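Local atomic coordinates of MTH0777 (Methanothermobacter thermautotrophicus, PDB entry 1KJN), a protein that is of unknown function, a member of the DUF1890 family that folds around a six-stranded parallel sheet flanked by helices and is found here as a dimer. Residues 18-21 with 22-26; 84-88 with 89-93. All blocks are in the same frame, centred on the assembly; numbering follows the deposited sequence.

Contact 1 (18-21 with 22-26)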
loop_
_atom_site.group_PDB
_atom_site.type_symbol
_atom_site.label_atom_id
_atom_site.label_comp_id
_atom_site.label_asym_id
_atom_site.label_seq_id
_atom_site.Cartn_x
_atom_site.Cartn_y
_atom_site.Cartn_z
ATOM N N SER A 18 2.689 -3.699 8.856
ATOM C CA SER A 18 1.987 -4.709 8.078
ATOM C C SER A 18 1.605 -4.129 6.729
ATOM O O SER A 18 0.995 -3.071 6.648
ATOM C CB SER A 18 0.708 -5.170 8.787
ATOM O OG SER A 18 0.934 -5.386 10.167
ATOM N N PRO A 19 1.987 -4.815 5.650
ATOM C CA PRO A 19 1.668 -4.353 4.302
ATOM C C PRO A 19 0.182 -4.233 3.987
ATOM O O PRO A 19 -0.175 -3.606 2.982
ATOM C CB PRO A 19 2.382 -5.362 3.402
ATOM C CG PRO A 19 2.606 -6.561 4.299
ATOM C CD PRO A 19 2.908 -5.963 5.628
ATOM N N VAL A 20 -0.693 -4.778 4.840
ATOM C CA VAL A 20 -2.125 -4.650 4.556
ATOM C C VAL A 20 -2.726 -3.317 4.973
ATOM O O VAL A 20 -3.762 -2.921 4.420
ATOM C CB VAL A 20 -3.011 -5.744 5.231
ATOM C CG1 VAL A 20 -2.625 -7.140 4.757
ATOM C CG2 VAL A 20 -2.977 -5.606 6.763
ATOM N N GLN A 21 -2.051 -2.584 5.866
ATOM C CA GLN A 21 -2.634 -1.340 6.378
ATOM C C GLN A 21 -2.941 -0.225 5.404
ATOM O O GLN A 21 -4.102 0.129 5.229
ATOM C CB GLN A 21 -1.864 -0.788 7.575
ATOM C CG GLN A 21 -2.684 0.239 8.342
ATOM C CD GLN A 21 -1.965 0.790 9.566
ATOM O OE1 GLN A 21 -2.593 1.366 10.453
ATOM N NE2 GLN A 21 -0.642 0.628 9.614
ATOM N N ILE A 22 -1.920 0.344 4.775
ATOM C CA ILE A 22 -2.155 1.432 3.828
ATOM C C ILE A 22 -3.180 1.026 2.756
ATOM O O ILE A 22 -4.179 1.713 2.577
ATOM C CB ILE A 22 -0.838 1.923 3.176
ATOM C CG1 ILE A 22 0.119 2.353 4.280
ATOM C CG2 ILE A 22 -1.101 3.065 2.191
ATOM C CD1 ILE A 22 -0.493 3.286 5.294
ATOM N N PRO A 23 -2.985 -0.134 2.102
ATOM C CA PRO A 23 -3.955 -0.542 1.072
ATOM C C PRO A 23 -5.402 -0.596 1.581
ATOM O O PRO A 23 -6.304 -0.067 0.940
ATOM C CB PRO A 23 -3.455 -1.922 0.663
ATOM C CG PRO A 23 -1.949 -1.741 0.727
ATOM C CD PRO A 23 -1.810 -1.029 2.096
ATOM N N LEU A 24 -5.608 -1.211 2.739
ATOM C CA LEU A 24 -6.945 -1.312 3.328
ATOM C C LEU A 24 -7.499 0.044 3.785
ATOM O O LEU A 24 -8.708 0.263 3.780
ATOM C CB LEU A 24 -6.927 -2.288 4.492
ATOM C CG LEU A 24 -6.889 -3.757 4.088
ATOM C CD1 LEU A 24 -6.698 -4.597 5.337
ATOM C CD2 LEU A 24 -8.172 -4.142 3.316
ATOM N N ALA A 25 -6.618 0.942 4.200
ATOM C CA ALA A 25 -7.037 2.276 4.626
ATOM C C ALA A 25 -7.636 2.979 3.404
ATOM O O ALA A 25 -8.725 3.555 3.466
ATOM C CB ALA A 25 -5.832 3.064 5.156
ATOM N N ILE A 26 -6.948 2.845 2.276
ATOM C CA ILE A 26 -7.396 3.463 1.043
ATOM C C ILE A 26 -8.687 2.787 0.567
ATOM O O ILE A 26 -9.580 3.457 0.055
ATOM C CB ILE A 26 -6.295 3.353 -0.058
ATOM C CG1 ILE A 26 -5.042 4.139 0.352
ATOM C CG2 ILE A 26 -6.816 3.844 -1.403
ATOM C CD1 ILE A 26 -3.913 4.034 -0.675
HETATM O O HOH W 1 0.758 -0.710 5.088
#
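Val-20, in the turn before helix 21-34, and Leu-24, in the first turn of that helix, lie side by side and point the same way. The methyl CD1 of Leu-24 rests 3.9 Å from CB of Val-20. N of Leu-24 donates to O of Val-20 over 3.0 Å, the donor tilted 18° from the carbonyl plane. Leu-24 CG stands beside its own backbone N (chi1 -76°), which brings CG to 3.3 Å from the same Val-20 O. The next bond, Ala-25 N to Gln-21 O, is 2.8 Å long and runs close to the carbonyl direction. Pro-23 has no N-H to give; its ring meets the turn through CD, 3.2 Å from Pro-19 O. A water takes the N-H of Ile-22 and donates to Ser-18 O, joining the type I turn 18-21 to the helix. The Gln-21 chain runs extended beyond CG, and its amide bonds back to the loop leading into this turn, OE1 to Gly-14 N and NE2 to Cys-15 O. Leu-24 and Ala-25 pack on Phe-85 of strand 81-86, Ile-22 reaches Leu-50 of helix 45-54, and across the dimer interface Val-20 packs on Leu-50 and Pro-23 on Val-53 of the second subunit.

Contact 2 (84-88 with 89-93)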
loop_
_atom_site.group_PDB
_atom_site.type_symbol
_atom_site.label_atom_id
_atom_site.label_comp_id
_atom_site.label_asym_id
_atom_site.label_seq_id
_atom_site.Cartn_x
_atom_site.Cartn_y
_atom_site.Cartn_z
ATOM N N GLY A 84 -10.683 3.717 12.941
ATOM C CA GLY A 84 -9.307 3.594 13.375
ATOM C C GLY A 84 -8.723 2.197 13.199
ATOM O O GLY A 84 -9.325 1.205 13.628
ATOM N N PHE A 85 -7.580 2.131 12.515
ATOM C CA PHE A 85 -6.856 0.883 12.296
ATOM C C PHE A 85 -6.018 0.693 13.534
ATOM O O PHE A 85 -5.352 1.629 13.991
ATOM C CB PHE A 85 -5.974 0.969 11.039
ATOM C CG PHE A 85 -6.746 0.801 9.777
ATOM C CD1 PHE A 85 -7.448 1.870 9.233
ATOM C CD2 PHE A 85 -6.796 -0.439 9.144
ATOM C CE1 PHE A 85 -8.192 1.709 8.073
ATOM C CE2 PHE A 85 -7.537 -0.610 7.987
ATOM C CZ PHE A 85 -8.241 0.464 7.441
ATOM N N VAL A 86 -6.052 -0.512 14.086
ATOM C CA VAL A 86 -5.345 -0.779 15.334
ATOM C C VAL A 86 -4.430 -2.004 15.317
ATOM O O VAL A 86 -4.872 -3.129 15.546
ATOM C CB VAL A 86 -6.375 -0.924 16.484
ATOM C CG1 VAL A 86 -5.672 -0.909 17.828
ATOM C CG2 VAL A 86 -7.412 0.200 16.415
ATOM N N PRO A 87 -3.165 -1.807 14.936
ATOM C CA PRO A 87 -2.170 -2.891 14.888
ATOM C C PRO A 87 -1.491 -3.050 16.251
ATOM O O PRO A 87 -0.733 -4.001 16.466
ATOM C CB PRO A 87 -1.128 -2.385 13.876
ATOM C CG PRO A 87 -1.758 -1.208 13.210
ATOM C CD PRO A 87 -2.695 -0.616 14.208
ATOM N N ASN A 88 -1.723 -2.112 17.166
ATOM C CA ASN A 88 -1.064 -2.197 18.468
ATOM C C ASN A 88 -1.591 -1.217 19.515
ATOM O O ASN A 88 -2.437 -0.379 19.217
ATOM C CB ASN A 88 0.444 -1.968 18.283
ATOM C CG ASN A 88 0.750 -0.649 17.591
ATOM O OD1 ASN A 88 -0.019 0.310 17.688
ATOM N ND2 ASN A 88 1.878 -0.595 16.894
ATOM N N ASP A 89 -0.975 -1.261 20.699
ATOM C CA ASP A 89 -1.338 -0.410 21.836
ATOM C C ASP A 89 -1.328 1.073 21.526
ATOM O O ASP A 89 -2.263 1.764 21.881
ATOM C CB ASP A 89 -0.412 -0.660 23.048
ATOM C CG ASP A 89 -0.640 -2.019 23.714
ATOM O OD1 ASP A 89 -1.664 -2.690 23.445
ATOM O OD2 ASP A 89 0.223 -2.420 24.518
ATOM N N ALA A 90 -0.269 1.562 20.883
ATOM C CA ALA A 90 -0.193 2.982 20.578
ATOM C C ALA A 90 -1.367 3.387 19.711
ATOM O O ALA A 90 -1.981 4.415 19.958
ATOM C CB ALA A 90 1.130 3.344 19.886
ATOM N N ALA A 91 -1.675 2.579 18.695
ATOM C CA ALA A 91 -2.780 2.887 17.801
ATOM C C ALA A 91 -4.105 2.853 18.545
ATOM O O ALA A 91 -4.952 3.710 18.303
ATOM C CB ALA A 91 -2.806 1.943 16.588
ATOM N N ALA A 92 -4.274 1.903 19.473
ATOM C CA ALA A 92 -5.533 1.833 20.228
ATOM C C ALA A 92 -5.718 3.077 21.107
ATOM O O ALA A 92 -6.809 3.648 21.153
ATOM C CB ALA A 92 -5.630 0.558 21.058
ATOM N N ALA A 93 -4.640 3.557 21.724
ATOM C CA ALA A 93 -4.749 4.754 22.571
ATOM C C ALA A 93 -5.162 5.960 21.738
ATOM O O ALA A 93 -5.988 6.753 22.167
ATOM C CB ALA A 93 -3.430 5.029 23.323
HETATM O O HOH W 2 -5.500 4.190 15.630
#
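An N-cap closes the start of helix 89-102, where the chain leaves strand 81-86 in the beta-alpha-beta unit completed by strand 105-111. Asn-88 is the cap residue: its OD1 accepts from N of Ala-91 at 3.0 Å, with an N-H...O angle of 163°. The side chain reaches the helix end because CG sits between the backbone N and the carbonyl carbon (chi1 56°), folding the amide back over the first turn. The backbone O of the same residue accepts from Ala-92 N at 2.9 Å, in the carbonyl plane, and begins the helical ladder. Apolar contacts join the strand end to the first helical turn, the two short segments running nearly antiparallel at 156°. Ala-91 turns its CB toward the strand end and presses it against CD of Pro-87, a tight 3.5 Å, while OD1 of Asn-88 touches the same methyl. Val-86 offers CG1, 3.5 Å from CB of Ala-92. One residue earlier in the strand, a water donates to both Phe-85 O and Ala-91 O and so bridges the two elements. Asn-88 thus receives two N-H groups of the first turn, one through its side chain and one through its main chain, and the carbonyl dipoles of these acceptors would be expected to offset part of the positive end of the helix dipole.

How the contacts relate
Both contacts begin a helix that lies against strand 81-86: helix 21-34 packs on the side chain of Phe-85, whose CB points away from segment 89-93. Contact 1 is buried, with the second subunit packing on it; contact 2 is only partly buried, with Asp-89 and Ala-90 exposed and no second subunit touching it. In 18-26 the glutamine side chain bonds back to the earlier part of its own loop, whereas in 84-93 the asparagine bonds to its own helix. A water joins the paired segments in each: in contact 1 it accepts one N-H and donates to one carbonyl, in contact 2 it donates to two. The contacts also meet where Gln-21 OE1 lies 3.9 Å from Pro-87 CG.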